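Local structure of 1-pyrroline-5-carboxylate dehydrogenase (Thermus thermophilus, 1UZB) at residues A[252-257]-A[279-284]. The protein probably catalyses the NAD-dependent oxidation of glutamate semialdehyde, the open form of 1-pyrroline-5-carboxylate, to glutamate in proline breakdown. Numbering follows the deposited sequence.
Sequences RIRFIN and QTWFKR
Arg254 and Trp281 meet flat on flat at the start of a beta-alpha-beta unit of the aldehyde dehydrogenase fold, where the parallel strands 255-259 and 284-288, joined through helix 262-272, begin to pair. The arginine guanidinium lies on one face of the indole in an off-centre cation-pi stack, the planes 14° apart. Arg254 CD sits over the same face, 3.5 Å from the centroid of the five-membered ring, a CH-pi contact. With CG anti to the backbone N (chi1 -172°) and a bend at chi2, the chain folds over the ring and lets Arg254 NH2 donate to Phe282 O at 3.0 Å, the oxygen lying out of the guanidinium plane. At the indole edge, Trp281 NE1 donates to Ile253 O at 3.0 Å, approaching from above the carbonyl plane; Lys283 CE touches that same oxygen while its NZ bonds Val248 O and His250 O. Arg252 crosses the far end of the indole, with Arg252 CZ 3.9 Å from Trp281 CH2, which lies over one face of the Arg252 guanidinium. A leucine in place of Trp281 would probably leave Ile253 O without this N-H donor and the Arg254 guanidinium without its flat support. Beyond the stack, Arg284 forms a parallel beta bridge with Phe255: Ile256 N bonds Arg284 O at 2.9 Å, whereas Arg284 N to Arg254 O is weak. Arg284 NH1 turns to Leu505 O and Leu507 O. One water, accepting from Arg254 NH1, donates to Phe282 O at 2.7 Å.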
ATOM      1  N   ARG A 252      37.128  21.682   8.984  1.00  7.82           N
ATOM      2  CA  ARG A 252      36.523  20.479   9.547  1.00  8.39           C
ATOM      3  C   ARG A 252      35.043  20.581   9.921  1.00  7.15           C
ATOM      4  O   ARG A 252      34.508  19.706  10.605  1.00  8.66           O
ATOM      5  CB  ARG A 252      37.333  20.005  10.757  1.00 10.47           C
ATOM      6  CG  ARG A 252      38.763  19.611  10.418  1.00 15.53           C
ATOM      7  CD  ARG A 252      38.803  18.461   9.423  1.00 20.42           C
ATOM      8  NE  ARG A 252      38.165  17.258   9.950  1.00 25.94           N
ATOM      9  CZ  ARG A 252      38.078  16.106   9.291  1.00 27.27           C
ATOM     10  NH1 ARG A 252      38.589  15.995   8.074  1.00 28.98           N
ATOM     11  NH2 ARG A 252      37.475  15.065   9.852  1.00 28.54           N
ATOM     12  N   ILE A 253      34.385  21.653   9.496  1.00  6.71           N
ATOM     13  CA  ILE A 253      32.953  21.795   9.742  1.00  5.93           C
ATOM     14  C   ILE A 253      32.286  21.248   8.478  1.00  6.01           C
ATOM     15  O   ILE A 253      32.574  21.695   7.365  1.00  6.35           O
ATOM     16  CB  ILE A 253      32.566  23.274  10.003  1.00  5.84           C
ATOM     17  CG1 ILE A 253      32.699  23.570  11.498  1.00  6.65           C
ATOM     18  CG2 ILE A 253      31.146  23.558   9.526  1.00  6.72           C
ATOM     19  CD1 ILE A 253      31.660  22.863  12.371  1.00  8.46           C
ATOM     20  N   ARG A 254      31.410  20.262   8.652  1.00  5.23           N
ATOM     21  CA  ARG A 254      30.753  19.612   7.517  1.00  5.27           C
ATOM     22  C   ARG A 254      29.542  20.337   6.947  1.00  4.51           C
ATOM     23  O   ARG A 254      29.307  20.314   5.738  1.00  5.71           O
ATOM     24  CB  ARG A 254      30.353  18.183   7.903  1.00  6.65           C
ATOM     25  CG  ARG A 254      29.822  17.344   6.744  1.00  5.52           C
ATOM     26  CD  ARG A 254      30.923  17.059   5.739  1.00  5.44           C
ATOM     27  NE  ARG A 254      30.471  16.416   4.506  1.00  7.14           N
ATOM     28  CZ  ARG A 254      29.898  17.056   3.493  1.00  6.31           C
ATOM     29  NH1 ARG A 254      29.540  16.386   2.406  1.00  8.50           N
ATOM     30  NH2 ARG A 254      29.677  18.364   3.560  1.00  7.39           N
ATOM     31  N   PHE A 255      28.757  20.959   7.817  1.00  4.90           N
ATOM     32  CA  PHE A 255      27.577  21.681   7.373  1.00  4.90           C
ATOM     33  C   PHE A 255      27.276  22.834   8.299  1.00  5.31           C
ATOM     34  O   PHE A 255      27.747  22.873   9.437  1.00  5.87           O
ATOM     35  CB  PHE A 255      26.354  20.752   7.300  1.00  5.51           C
ATOM     36  CG  PHE A 255      25.967  20.129   8.620  1.00  5.86           C
ATOM     37  CD1 PHE A 255      26.480  18.894   8.996  1.00  5.57           C
ATOM     38  CD2 PHE A 255      25.090  20.779   9.490  1.00  5.69           C
ATOM     39  CE1 PHE A 255      26.129  18.311  10.214  1.00  6.70           C
ATOM     40  CE2 PHE A 255      24.732  20.203  10.710  1.00  6.36           C
ATOM     41  CZ  PHE A 255      25.253  18.966  11.072  1.00  6.88           C
ATOM     42  N   ILE A 256      26.475  23.766   7.803  1.00  5.43           N
ATOM     43  CA  ILE A 256      26.088  24.941   8.565  1.00  6.72           C
ATOM     44  C   ILE A 256      24.583  25.102   8.435  1.00  6.58           C
ATOM     45  O   ILE A 256      24.052  25.102   7.328  1.00  7.20           O
ATOM     46  CB  ILE A 256      26.764  26.208   8.003  1.00  6.67           C
ATOM     47  CG1 ILE A 256      28.284  26.044   8.033  1.00  8.76           C
ATOM     48  CG2 ILE A 256      26.351  27.430   8.806  1.00  9.89           C
ATOM     49  CD1 ILE A 256      28.998  26.850   6.963  1.00 11.04           C
ATOM     50  N   ASN A 257      23.899  25.208   9.570  1.00  6.23           N
ATOM     51  CA  ASN A 257      22.456  25.397   9.577  1.00  6.33           C
ATOM     52  C   ASN A 257      22.265  26.774  10.212  1.00  6.83           C
ATOM     53  O   ASN A 257      22.589  26.976  11.384  1.00  7.18           O
ATOM     54  CB  ASN A 257      21.784  24.294  10.402  1.00  6.89           C
ATOM     55  CG  ASN A 257      20.310  24.132  10.076  1.00  6.17           C
ATOM     56  OD1 ASN A 257      19.798  24.723   9.122  1.00  8.68           O
ATOM     57  ND2 ASN A 257      19.621  23.319  10.867  1.00  7.41           N
ATOM     58  N   GLN A 279      40.534  21.318   3.687  1.00  8.88           N
ATOM     59  CA  GLN A 279      39.156  20.837   3.635  1.00  8.78           C
ATOM     60  C   GLN A 279      39.013  19.708   2.614  1.00  7.89           C
ATOM     61  O   GLN A 279      39.542  19.794   1.506  1.00  8.35           O
ATOM     62  CB  GLN A 279      38.242  22.005   3.279  1.00  7.31           C
ATOM     63  CG  GLN A 279      36.758  21.750   3.446  1.00  6.74           C
ATOM     64  CD  GLN A 279      35.964  23.012   3.197  1.00  8.08           C
ATOM     65  OE1 GLN A 279      36.239  24.055   3.798  1.00  7.42           O
ATOM     66  NE2 GLN A 279      34.982  22.937   2.305  1.00  7.74           N
ATOM     67  N   THR A 280      38.277  18.661   2.982  1.00  7.93           N
ATOM     68  CA  THR A 280      38.104  17.507   2.104  1.00  8.58           C
ATOM     69  C   THR A 280      36.670  17.214   1.668  1.00  7.54           C
ATOM     70  O   THR A 280      36.312  16.062   1.412  1.00  8.76           O
ATOM     71  CB  THR A 280      38.681  16.238   2.756  1.00 10.44           C
ATOM     72  OG1 THR A 280      38.063  16.037   4.031  1.00 12.99           O
ATOM     73  CG2 THR A 280      40.188  16.374   2.940  1.00 12.53           C
ATOM     74  N   TRP A 281      35.851  18.253   1.580  1.00  7.10           N
ATOM     75  CA  TRP A 281      34.471  18.091   1.143  1.00  6.19           C
ATOM     76  C   TRP A 281      33.873  19.416   0.727  1.00  6.42           C
ATOM     77  O   TRP A 281      34.461  20.478   0.959  1.00  7.28           O
ATOM     78  CB  TRP A 281      33.605  17.487   2.260  1.00  6.35           C
ATOM     79  CG  TRP A 281      33.668  18.224   3.574  1.00  5.91           C
ATOM     80  CD1 TRP A 281      33.289  19.518   3.823  1.00  6.67           C
ATOM     81  CD2 TRP A 281      34.134  17.698   4.819  1.00  5.73           C
ATOM     82  NE1 TRP A 281      33.493  19.824   5.151  1.00  6.51           N
ATOM     83  CE2 TRP A 281      34.010  18.723   5.784  1.00  6.21           C
ATOM     84  CE3 TRP A 281      34.642  16.456   5.216  1.00  7.14           C
ATOM     85  CZ2 TRP A 281      34.380  18.543   7.122  1.00  6.54           C
ATOM     86  CZ3 TRP A 281      35.010  16.278   6.548  1.00  7.94           C
ATOM     87  CH2 TRP A 281      34.876  17.316   7.483  1.00  8.33           C
ATOM     88  N   PHE A 282      32.711  19.344   0.091  1.00  6.35           N
ATOM     89  CA  PHE A 282      31.984  20.531  -0.316  1.00  6.48           C
ATOM     90  C   PHE A 282      30.972  20.750   0.806  1.00  6.53           C
ATOM     91  O   PHE A 282      30.089  19.922   1.035  1.00  6.07           O
ATOM     92  CB  PHE A 282      31.258  20.302  -1.647  1.00  6.74           C
ATOM     93  CG  PHE A 282      32.176  20.232  -2.837  1.00  6.17           C
ATOM     94  CD1 PHE A 282      32.823  19.047  -3.179  1.00  6.73           C
ATOM     95  CD2 PHE A 282      32.408  21.367  -3.606  1.00  6.54           C
ATOM     96  CE1 PHE A 282      33.688  18.998  -4.271  1.00  7.90           C
ATOM     97  CE2 PHE A 282      33.269  21.330  -4.697  1.00  7.51           C
ATOM     98  CZ  PHE A 282      33.913  20.144  -5.032  1.00  6.90           C
ATOM     99  N   LYS A 283      31.119  21.853   1.527  1.00  6.51           N
ATOM    100  CA  LYS A 283      30.222  22.163   2.632  1.00  6.34           C
ATOM    101  C   LYS A 283      28.784  22.407   2.217  1.00  6.47           C
ATOM    102  O   LYS A 283      28.512  22.970   1.155  1.00  7.94           O
ATOM    103  CB  LYS A 283      30.700  23.412   3.371  1.00  8.12           C
ATOM    104  CG  LYS A 283      31.964  23.238   4.161  1.00  8.14           C
ATOM    105  CD  LYS A 283      32.412  24.573   4.727  1.00  9.36           C
ATOM    106  CE  LYS A 283      33.580  24.391   5.667  1.00  8.34           C
ATOM    107  NZ  LYS A 283      34.160  25.700   6.070  1.00  7.99           N
ATOM    108  N   ARG A 284      27.861  21.983   3.073  1.00  6.31           N
ATOM    109  CA  ARG A 284      26.453  22.230   2.834  1.00  6.38           C
ATOM    110  C   ARG A 284      26.081  23.349   3.792  1.00  6.15           C
ATOM    111  O   ARG A 284      26.462  23.328   4.961  1.00  6.57           O
ATOM    112  CB  ARG A 284      25.610  20.993   3.132  1.00  6.23           C
ATOM    113  CG  ARG A 284      25.828  19.856   2.160  1.00  6.07           C
ATOM    114  CD  ARG A 284      24.760  18.796   2.332  1.00  7.05           C
ATOM    115  NE  ARG A 284      25.030  17.636   1.488  1.00  6.94           N
ATOM    116  CZ  ARG A 284      24.262  16.554   1.439  1.00  6.18           C
ATOM    117  NH1 ARG A 284      23.167  16.476   2.183  1.00  7.46           N
ATOM    118  NH2 ARG A 284      24.599  15.542   0.652  1.00  8.47           N
TER
HETATM  119  O   HOH W   1      28.890  17.780  -0.084  1.00 10.48           O